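Local structure of NADH-rubredoxin oxidoreductase (Clostridium acetobutylicum, 3KLJ) at residues A[171-183]-A[203-217]. The protein catalyses the NADH-dependent reduction of rubredoxin through a bound FAD, passing electrons toward the enzymes that scavenge dioxygen in this anaerobe. Numbering follows the deposited sequence.
Sequences PASIGIILEYPLE and IKIYTNSNFEEMGDL
The carbonyl oxygen of Ile-176 is approached by two groups of Ser-209: the backbone N of Ser-209 donates to Ile-176 O at 2.9 Å, lying in the carbonyl plane, and Ser-209 OG sits equally near, although its proton has another acceptor within reach. With OG turned away from its own carbonyl carbon and beside its backbone N (chi1 -55°), hydroxyl and amide of Ser-209 both come to Ile-176 O. Asn-208 N, one residue before Ser-209, bonds to Leu-178 O, two residues beyond Ile-176, from 48° above the carbonyl plane; this bond and those of Ser-209 continue the contact beyond the strands. Upstream the pairing is regular: Ile-174 N donates to Lys-204 O, Tyr-206 N to Ile-174 O, and Ile-176 N to Tyr-206 O at 2.8 Å, the last two nearly straight. This alternation, with strand axes 30° apart, defines parallel pairing of 172-175 with 204-206, the strands of a beta-alpha-beta crossover through helix 188-199 in the Rossmann-type NADH-binding domain; 204-206 is an outermost strand of its sheet, and 172-175 also bonds to Ile-151 of strand 149-152. On one face, Ile-174 and Ile-205 run side by side; CG2 of Ile-205 meets Ile-176 CD1 at 3.8 Å, while Ile-205 CD1 reaches CG of Pro-181 at 3.9 Å. On the other, Ser-173 OG lies in the plane of the Tyr-206 ring at its edge, 3.3 Å from Tyr-206 CE2, and Met-214 CE and Lys-204 CD lie over opposite faces of the ring, each offset toward its periphery. Gly-175, without a side chain, lets the edge of the Phe-211 ring lie close to its backbone, with Phe-211 CZ 3.8 Å from Gly-175 O. In the loop beyond the strands, Asn-208 OD1 lies 3.4 Å from Glu-179 CA, whereas the Glu-179 carboxylate forms a salt bridge with Arg-188.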
ATOM      1  N   PRO A 171      -0.573   2.695 -25.216  1.00 20.25           N
ATOM      2  CA  PRO A 171      -1.588   1.656 -24.992  1.00 20.04           C
ATOM      3  C   PRO A 171      -1.155   0.649 -23.921  1.00 19.87           C
ATOM      4  O   PRO A 171       0.038   0.403 -23.748  1.00 19.67           O
ATOM      5  CB  PRO A 171      -1.694   0.960 -26.350  1.00 20.11           C
ATOM      6  CG  PRO A 171      -1.168   1.953 -27.341  1.00 20.27           C
ATOM      7  CD  PRO A 171      -0.113   2.724 -26.618  1.00 20.21           C
ATOM      8  N   ALA A 172      -2.124   0.081 -23.213  1.00 19.47           N
ATOM      9  CA  ALA A 172      -1.853  -0.868 -22.141  1.00 19.18           C
ATOM     10  C   ALA A 172      -3.071  -1.752 -21.891  1.00 19.06           C
ATOM     11  O   ALA A 172      -4.213  -1.302 -22.018  1.00 19.19           O
ATOM     12  CB  ALA A 172      -1.471  -0.130 -20.863  1.00 19.15           C
ATOM     13  N   SER A 173      -2.817  -3.014 -21.559  1.00 18.31           N
ATOM     14  CA  SER A 173      -3.872  -3.935 -21.158  1.00 17.63           C
ATOM     15  C   SER A 173      -3.407  -4.765 -19.961  1.00 16.91           C
ATOM     16  O   SER A 173      -2.211  -4.779 -19.619  1.00 16.92           O
ATOM     17  CB  SER A 173      -4.335  -4.811 -22.338  1.00 17.82           C
ATOM     18  OG  SER A 173      -3.323  -5.706 -22.770  1.00 19.08           O
ATOM     19  N   ILE A 174      -4.353  -5.431 -19.308  1.00 15.52           N
ATOM     20  CA  ILE A 174      -4.059  -6.184 -18.095  1.00 14.60           C
ATOM     21  C   ILE A 174      -4.310  -7.669 -18.325  1.00 13.86           C
ATOM     22  O   ILE A 174      -5.237  -8.042 -19.044  1.00 14.18           O
ATOM     23  CB  ILE A 174      -4.915  -5.673 -16.911  1.00 14.47           C
ATOM     24  CG1 ILE A 174      -4.617  -4.196 -16.642  1.00 14.79           C
ATOM     25  CG2 ILE A 174      -4.695  -6.515 -15.643  1.00 13.90           C
ATOM     26  CD1 ILE A 174      -5.710  -3.474 -15.817  1.00 13.69           C
ATOM     27  N   GLY A 175      -3.480  -8.506 -17.711  1.00 12.65           N
ATOM     28  CA  GLY A 175      -3.697  -9.946 -17.696  1.00 11.53           C
ATOM     29  C   GLY A 175      -3.827 -10.439 -16.267  1.00 10.91           C
ATOM     30  O   GLY A 175      -2.998 -10.113 -15.413  1.00 11.18           O
ATOM     31  N   ILE A 176      -4.886 -11.200 -16.001  1.00 10.50           N
ATOM     32  CA  ILE A 176      -5.141 -11.775 -14.672  1.00  9.96           C
ATOM     33  C   ILE A 176      -5.385 -13.276 -14.820  1.00  9.80           C
ATOM     34  O   ILE A 176      -5.791 -13.730 -15.889  1.00  9.90           O
ATOM     35  CB  ILE A 176      -6.343 -11.082 -13.929  1.00  9.89           C
ATOM     36  CG1 ILE A 176      -7.679 -11.347 -14.640  1.00  9.76           C
ATOM     37  CG2 ILE A 176      -6.111  -9.585 -13.783  1.00  9.56           C
ATOM     38  CD1 ILE A 176      -8.896 -10.784 -13.905  1.00 10.71           C
ATOM     39  N   ILE A 177      -5.142 -14.046 -13.762  1.00  9.67           N
ATOM     40  CA  ILE A 177      -5.349 -15.500 -13.827  1.00 10.17           C
ATOM     41  C   ILE A 177      -6.775 -15.969 -13.449  1.00 10.06           C
ATOM     42  O   ILE A 177      -7.200 -17.054 -13.856  1.00  9.91           O
ATOM     43  CB  ILE A 177      -4.258 -16.302 -13.053  1.00 10.37           C
ATOM     44  CG1 ILE A 177      -4.287 -15.986 -11.551  1.00 11.38           C
ATOM     45  CG2 ILE A 177      -2.847 -16.075 -13.683  1.00 11.04           C
ATOM     46  CD1 ILE A 177      -3.169 -16.662 -10.749  1.00 13.64           C
ATOM     47  N   LEU A 178      -7.500 -15.154 -12.683  1.00  9.65           N
ATOM     48  CA  LEU A 178      -8.884 -15.466 -12.315  1.00  9.49           C
ATOM     49  C   LEU A 178      -9.869 -14.917 -13.345  1.00  9.29           C
ATOM     50  O   LEU A 178      -9.457 -14.315 -14.348  1.00  9.36           O
ATOM     51  CB  LEU A 178      -9.220 -14.933 -10.911  1.00  9.56           C
ATOM     52  CG  LEU A 178      -8.362 -15.405  -9.728  1.00 10.34           C
ATOM     53  CD1 LEU A 178      -8.870 -14.802  -8.421  1.00 10.38           C
ATOM     54  CD2 LEU A 178      -8.312 -16.928  -9.628  1.00 11.85           C
ATOM     55  N   GLU A 179     -11.165 -15.142 -13.102  1.00  8.81           N
ATOM     56  CA  GLU A 179     -12.215 -14.735 -14.029  1.00  8.08           C
ATOM     57  C   GLU A 179     -12.498 -13.235 -13.979  1.00  8.08           C
ATOM     58  O   GLU A 179     -12.953 -12.659 -14.962  1.00  7.76           O
ATOM     59  CB  GLU A 179     -13.511 -15.518 -13.766  1.00  8.18           C
ATOM     60  CG  GLU A 179     -14.486 -15.524 -14.954  1.00  7.43           C
ATOM     61  CD  GLU A 179     -15.838 -16.137 -14.626  1.00  6.08           C
ATOM     62  OE1 GLU A 179     -16.049 -16.540 -13.467  1.00  7.60           O
ATOM     63  OE2 GLU A 179     -16.693 -16.229 -15.537  1.00  4.09           O
ATOM     64  N   TYR A 180     -12.237 -12.604 -12.835  1.00  7.58           N
ATOM     65  CA  TYR A 180     -12.618 -11.211 -12.642  1.00  7.59           C
ATOM     66  C   TYR A 180     -11.589 -10.464 -11.800  1.00  7.81           C
ATOM     67  O   TYR A 180     -10.908 -11.078 -10.975  1.00  8.30           O
ATOM     68  CB  TYR A 180     -14.003 -11.118 -11.978  1.00  7.34           C
ATOM     69  CG  TYR A 180     -14.079 -11.837 -10.655  1.00  6.82           C
ATOM     70  CD1 TYR A 180     -14.370 -13.200 -10.600  1.00  6.09           C
ATOM     71  CD2 TYR A 180     -13.848 -11.156  -9.454  1.00  6.04           C
ATOM     72  CE1 TYR A 180     -14.425 -13.874  -9.392  1.00  7.54           C
ATOM     73  CE2 TYR A 180     -13.908 -11.822  -8.232  1.00  7.65           C
ATOM     74  CZ  TYR A 180     -14.192 -13.184  -8.214  1.00  8.75           C
ATOM     75  OH  TYR A 180     -14.258 -13.854  -7.015  1.00 10.74           O
ATOM     76  N   PRO A 181     -11.479  -9.137 -11.987  1.00  8.03           N
ATOM     77  CA  PRO A 181     -10.447  -8.440 -11.216  1.00  8.49           C
ATOM     78  C   PRO A 181     -10.913  -8.126  -9.788  1.00  8.99           C
ATOM     79  O   PRO A 181     -12.117  -8.192  -9.481  1.00  7.95           O
ATOM     80  CB  PRO A 181     -10.261  -7.143 -12.001  1.00  8.54           C
ATOM     81  CG  PRO A 181     -11.668  -6.854 -12.533  1.00  8.29           C
ATOM     82  CD  PRO A 181     -12.217  -8.217 -12.878  1.00  7.59           C
ATOM     83  N   LEU A 182      -9.943  -7.809  -8.930  1.00  9.33           N
ATOM     84  CA  LEU A 182     -10.188  -7.249  -7.600  1.00 10.51           C
ATOM     85  C   LEU A 182     -10.899  -8.232  -6.670  1.00 10.83           C
ATOM     86  O   LEU A 182     -11.801  -7.854  -5.919  1.00 10.28           O
ATOM     87  CB  LEU A 182     -10.987  -5.946  -7.723  1.00 10.87           C
ATOM     88  CG  LEU A 182     -10.364  -4.711  -7.073  1.00 13.50           C
ATOM     89  CD1 LEU A 182      -9.141  -4.311  -7.889  1.00 14.47           C
ATOM     90  CD2 LEU A 182     -11.386  -3.570  -7.003  1.00 13.84           C
ATOM     91  N   GLU A 183     -10.465  -9.488  -6.708  1.00 11.60           N
ATOM     92  CA  GLU A 183     -11.166 -10.574  -6.022  1.00 12.66           C
ATOM     93  C   GLU A 183     -11.110 -10.492  -4.494  1.00 13.28           C
ATOM     94  O   GLU A 183     -11.820 -11.225  -3.803  1.00 13.56           O
ATOM     95  CB  GLU A 183     -10.650 -11.937  -6.508  1.00 12.72           C
ATOM     96  CG  GLU A 183      -9.394 -12.426  -5.788  1.00 12.56           C
ATOM     97  CD  GLU A 183      -8.097 -11.877  -6.370  1.00 13.58           C
ATOM     98  OE1 GLU A 183      -8.134 -10.914  -7.177  1.00 12.21           O
ATOM     99  OE2 GLU A 183      -7.029 -12.431  -6.015  1.00 14.60           O
ATOM    100  N   ILE A 203      -9.782   0.060 -21.149  1.00 18.93           N
ATOM    101  CA  ILE A 203      -8.855  -0.723 -20.331  1.00 18.20           C
ATOM    102  C   ILE A 203      -9.247  -2.202 -20.427  1.00 17.77           C
ATOM    103  O   ILE A 203     -10.194  -2.652 -19.778  1.00 17.72           O
ATOM    104  CB  ILE A 203      -8.770  -0.200 -18.861  1.00 18.55           C
ATOM    105  CG1 ILE A 203      -8.196   1.220 -18.844  1.00 18.61           C
ATOM    106  CG2 ILE A 203      -7.887  -1.109 -17.988  1.00 18.48           C
ATOM    107  CD1 ILE A 203      -8.148   1.861 -17.474  1.00 18.92           C
ATOM    108  N   LYS A 204      -8.534  -2.941 -21.274  1.00 17.06           N
ATOM    109  CA  LYS A 204      -8.801  -4.360 -21.481  1.00 16.57           C
ATOM    110  C   LYS A 204      -8.161  -5.225 -20.404  1.00 16.17           C
ATOM    111  O   LYS A 204      -7.014  -4.999 -20.006  1.00 16.20           O
ATOM    112  CB  LYS A 204      -8.369  -4.811 -22.887  1.00 16.96           C
ATOM    113  CG  LYS A 204      -7.738  -6.206 -22.945  1.00 17.48           C
ATOM    114  CD  LYS A 204      -8.409  -7.140 -23.942  1.00 19.14           C
ATOM    115  CE  LYS A 204      -9.551  -7.917 -23.283  1.00 19.48           C
ATOM    116  NZ  LYS A 204      -9.866  -9.187 -24.013  1.00 20.11           N
ATOM    117  N   ILE A 205      -8.923  -6.200 -19.916  1.00 15.33           N
ATOM    118  CA  ILE A 205      -8.407  -7.175 -18.961  1.00 14.54           C
ATOM    119  C   ILE A 205      -8.555  -8.578 -19.538  1.00 14.16           C
ATOM    120  O   ILE A 205      -9.673  -9.037 -19.821  1.00 13.76           O
ATOM    121  CB  ILE A 205      -9.093  -7.099 -17.566  1.00 14.26           C
ATOM    122  CG1 ILE A 205      -8.974  -5.690 -16.970  1.00 14.06           C
ATOM    123  CG2 ILE A 205      -8.459  -8.129 -16.626  1.00 14.77           C
ATOM    124  CD1 ILE A 205      -9.722  -5.468 -15.639  1.00 12.05           C
ATOM    125  N   TYR A 206      -7.420  -9.246 -19.728  1.00 13.67           N
ATOM    126  CA  TYR A 206      -7.420 -10.633 -20.165  1.00 13.40           C
ATOM    127  C   TYR A 206      -7.635 -11.494 -18.935  1.00 13.05           C
ATOM    128  O   TYR A 206      -6.823 -11.475 -18.008  1.00 12.58           O
ATOM    129  CB  TYR A 206      -6.100 -10.998 -20.839  1.00 13.43           C
ATOM    130  CG  TYR A 206      -5.864 -10.316 -22.167  1.00 14.58           C
ATOM    131  CD1 TYR A 206      -6.319 -10.887 -23.356  1.00 15.53           C
ATOM    132  CD2 TYR A 206      -5.179  -9.106 -22.234  1.00 15.41           C
ATOM    133  CE1 TYR A 206      -6.093 -10.260 -24.589  1.00 16.59           C
ATOM    134  CE2 TYR A 206      -4.948  -8.475 -23.449  1.00 15.51           C
ATOM    135  CZ  TYR A 206      -5.401  -9.052 -24.619  1.00 16.74           C
ATOM    136  OH  TYR A 206      -5.164  -8.410 -25.814  1.00 15.93           O
ATOM    137  N   THR A 207      -8.735 -12.239 -18.928  1.00 12.72           N
ATOM    138  CA  THR A 207      -9.107 -13.033 -17.761  1.00 12.83           C
ATOM    139  C   THR A 207      -8.769 -14.489 -17.977  1.00 12.85           C
ATOM    140  O   THR A 207      -8.648 -14.936 -19.117  1.00 13.16           O
ATOM    141  CB  THR A 207     -10.612 -12.888 -17.411  1.00 12.34           C
ATOM    142  OG1 THR A 207     -11.405 -13.312 -18.530  1.00 13.57           O
ATOM    143  CG2 THR A 207     -10.930 -11.450 -17.076  1.00 11.20           C
ATOM    144  N   ASN A 208      -8.616 -15.223 -16.877  1.00 13.25           N
ATOM    145  CA  ASN A 208      -8.240 -16.635 -16.919  1.00 13.91           C
ATOM    146  C   ASN A 208      -7.031 -16.868 -17.822  1.00 14.21           C
ATOM    147  O   ASN A 208      -7.041 -17.759 -18.675  1.00 14.18           O
ATOM    148  CB  ASN A 208      -9.436 -17.495 -17.365  1.00 13.80           C
ATOM    149  CG  ASN A 208     -10.586 -17.442 -16.378  1.00 14.29           C
ATOM    150  OD1 ASN A 208     -11.603 -16.785 -16.620  1.00 13.67           O
ATOM    151  ND2 ASN A 208     -10.422 -18.121 -15.248  1.00 15.08           N
ATOM    152  N   SER A 209      -5.994 -16.054 -17.633  1.00 14.50           N
ATOM    153  CA  SER A 209      -4.858 -16.034 -18.562  1.00 14.85           C
ATOM    154  C   SER A 209      -3.872 -17.161 -18.326  1.00 14.89           C
ATOM    155  O   SER A 209      -3.594 -17.524 -17.183  1.00 14.62           O
ATOM    156  CB  SER A 209      -4.114 -14.697 -18.485  1.00 14.70           C
ATOM    157  OG  SER A 209      -4.997 -13.609 -18.700  1.00 16.24           O
ATOM    158  N   ASN A 210      -3.360 -17.712 -19.426  1.00 15.28           N
ATOM    159  CA  ASN A 210      -2.164 -18.548 -19.408  1.00 15.85           C
ATOM    160  C   ASN A 210      -1.067 -17.787 -20.149  1.00 15.90           C
ATOM    161  O   ASN A 210      -1.101 -17.667 -21.382  1.00 15.70           O
ATOM    162  CB  ASN A 210      -2.422 -19.918 -20.062  1.00 16.22           C
ATOM    163  CG  ASN A 210      -1.237 -20.879 -19.923  1.00 16.99           C
ATOM    164  OD1 ASN A 210      -0.160 -20.516 -19.437  1.00 18.49           O
ATOM    165  ND2 ASN A 210      -1.439 -22.119 -20.359  1.00 17.79           N
ATOM    166  N   PHE A 211      -0.112 -17.255 -19.384  1.00 15.83           N
ATOM    167  CA  PHE A 211       0.912 -16.361 -19.930  1.00 15.93           C
ATOM    168  C   PHE A 211       1.888 -17.028 -20.901  1.00 15.89           C
ATOM    169  O   PHE A 211       2.480 -16.345 -21.739  1.00 15.48           O
ATOM    170  CB  PHE A 211       1.647 -15.617 -18.809  1.00 15.93           C
ATOM    171  CG  PHE A 211       0.734 -14.782 -17.957  1.00 15.69           C
ATOM    172  CD1 PHE A 211       0.622 -15.020 -16.593  1.00 16.51           C
ATOM    173  CD2 PHE A 211      -0.051 -13.781 -18.531  1.00 15.83           C
ATOM    174  CE1 PHE A 211      -0.238 -14.253 -15.809  1.00 16.75           C
ATOM    175  CE2 PHE A 211      -0.926 -13.016 -17.755  1.00 15.62           C
ATOM    176  CZ  PHE A 211      -1.019 -13.252 -16.398  1.00 16.39           C
ATOM    177  N   GLU A 212       2.029 -18.350 -20.795  1.00 16.24           N
ATOM    178  CA  GLU A 212       2.805 -19.143 -21.758  1.00 16.69           C
ATOM    179  C   GLU A 212       2.187 -19.056 -23.151  1.00 16.91           C
ATOM    180  O   GLU A 212       2.879 -19.207 -24.163  1.00 16.78           O
ATOM    181  CB  GLU A 212       2.867 -20.615 -21.339  1.00 16.63           C
ATOM    182  CG  GLU A 212       3.758 -20.910 -20.146  1.00 17.44           C
ATOM    183  CD  GLU A 212       4.462 -22.255 -20.259  1.00 18.85           C
ATOM    184  OE1 GLU A 212       4.047 -23.100 -21.088  1.00 19.45           O
ATOM    185  OE2 GLU A 212       5.442 -22.468 -19.517  1.00 18.41           O
ATOM    186  N   GLU A 213       0.875 -18.807 -23.180  1.00 17.16           N
ATOM    187  CA  GLU A 213       0.101 -18.775 -24.419  1.00 17.48           C
ATOM    188  C   GLU A 213      -0.093 -17.337 -24.913  1.00 17.44           C
ATOM    189  O   GLU A 213      -0.867 -17.081 -25.862  1.00 17.56           O
ATOM    190  CB  GLU A 213      -1.261 -19.444 -24.187  1.00 17.56           C
ATOM    191  CG  GLU A 213      -1.167 -20.807 -23.495  1.00 18.11           C
ATOM    192  CD  GLU A 213      -1.277 -21.966 -24.461  1.00 18.92           C
ATOM    193  OE1 GLU A 213      -0.282 -22.708 -24.644  1.00 17.95           O
ATOM    194  OE2 GLU A 213      -2.370 -22.130 -25.040  1.00 19.68           O
ATOM    195  N   MET A 214       0.606 -16.405 -24.257  1.00 17.21           N
ATOM    196  CA  MET A 214       0.503 -14.983 -24.581  1.00 17.21           C
ATOM    197  C   MET A 214       1.871 -14.393 -24.940  1.00 17.37           C
ATOM    198  O   MET A 214       2.140 -13.206 -24.694  1.00 17.53           O
ATOM    199  CB  MET A 214      -0.140 -14.222 -23.416  1.00 17.03           C
ATOM    200  CG  MET A 214      -1.534 -14.742 -23.021  1.00 16.86           C
ATOM    201  SD  MET A 214      -2.315 -13.827 -21.672  1.00 16.46           S
ATOM    202  CE  MET A 214      -2.845 -12.365 -22.564  1.00 18.25           C
ATOM    203  N   GLY A 215       2.720 -15.239 -25.527  1.00 17.29           N
ATOM    204  CA  GLY A 215       4.079 -14.880 -25.908  1.00 17.25           C
ATOM    205  C   GLY A 215       4.187 -13.616 -26.740  1.00 17.28           C
ATOM    206  O   GLY A 215       4.982 -12.708 -26.396  1.00 17.28           O
ATOM    207  N   ASP A 216       3.382 -13.555 -27.821  1.00 17.31           N
ATOM    208  CA  ASP A 216       3.434 -12.429 -28.767  1.00 17.24           C
ATOM    209  C   ASP A 216       3.171 -11.074 -28.101  1.00 17.04           C
ATOM    210  O   ASP A 216       3.895 -10.104 -28.349  1.00 16.98           O
ATOM    211  CB  ASP A 216       2.459 -12.640 -29.935  1.00 17.18           C
ATOM    212  CG  ASP A 216       2.913 -13.733 -30.893  1.00 17.62           C
ATOM    213  OD1 ASP A 216       4.100 -14.134 -30.839  0.50 17.56           O
ATOM    214  OD2 ASP A 216       2.074 -14.187 -31.715  0.50 17.87           O
ATOM    215  N   LEU A 217       2.145 -11.015 -27.254  1.00 16.90           N
ATOM    216  CA  LEU A 217       1.825  -9.789 -26.530  1.00 16.76           C
ATOM    217  C   LEU A 217       2.873  -9.486 -25.461  1.00 16.56           C
ATOM    218  O   LEU A 217       3.323  -8.345 -25.345  1.00 16.70           O
ATOM    219  CB  LEU A 217       0.418  -9.859 -25.918  1.00 17.03           C
ATOM    220  CG  LEU A 217      -0.070  -8.682 -25.058  1.00 17.70           C
ATOM    221  CD1 LEU A 217       0.010  -7.353 -25.819  1.00 19.10           C
ATOM    222  CD2 LEU A 217      -1.501  -8.933 -24.584  1.00 17.24           C
TER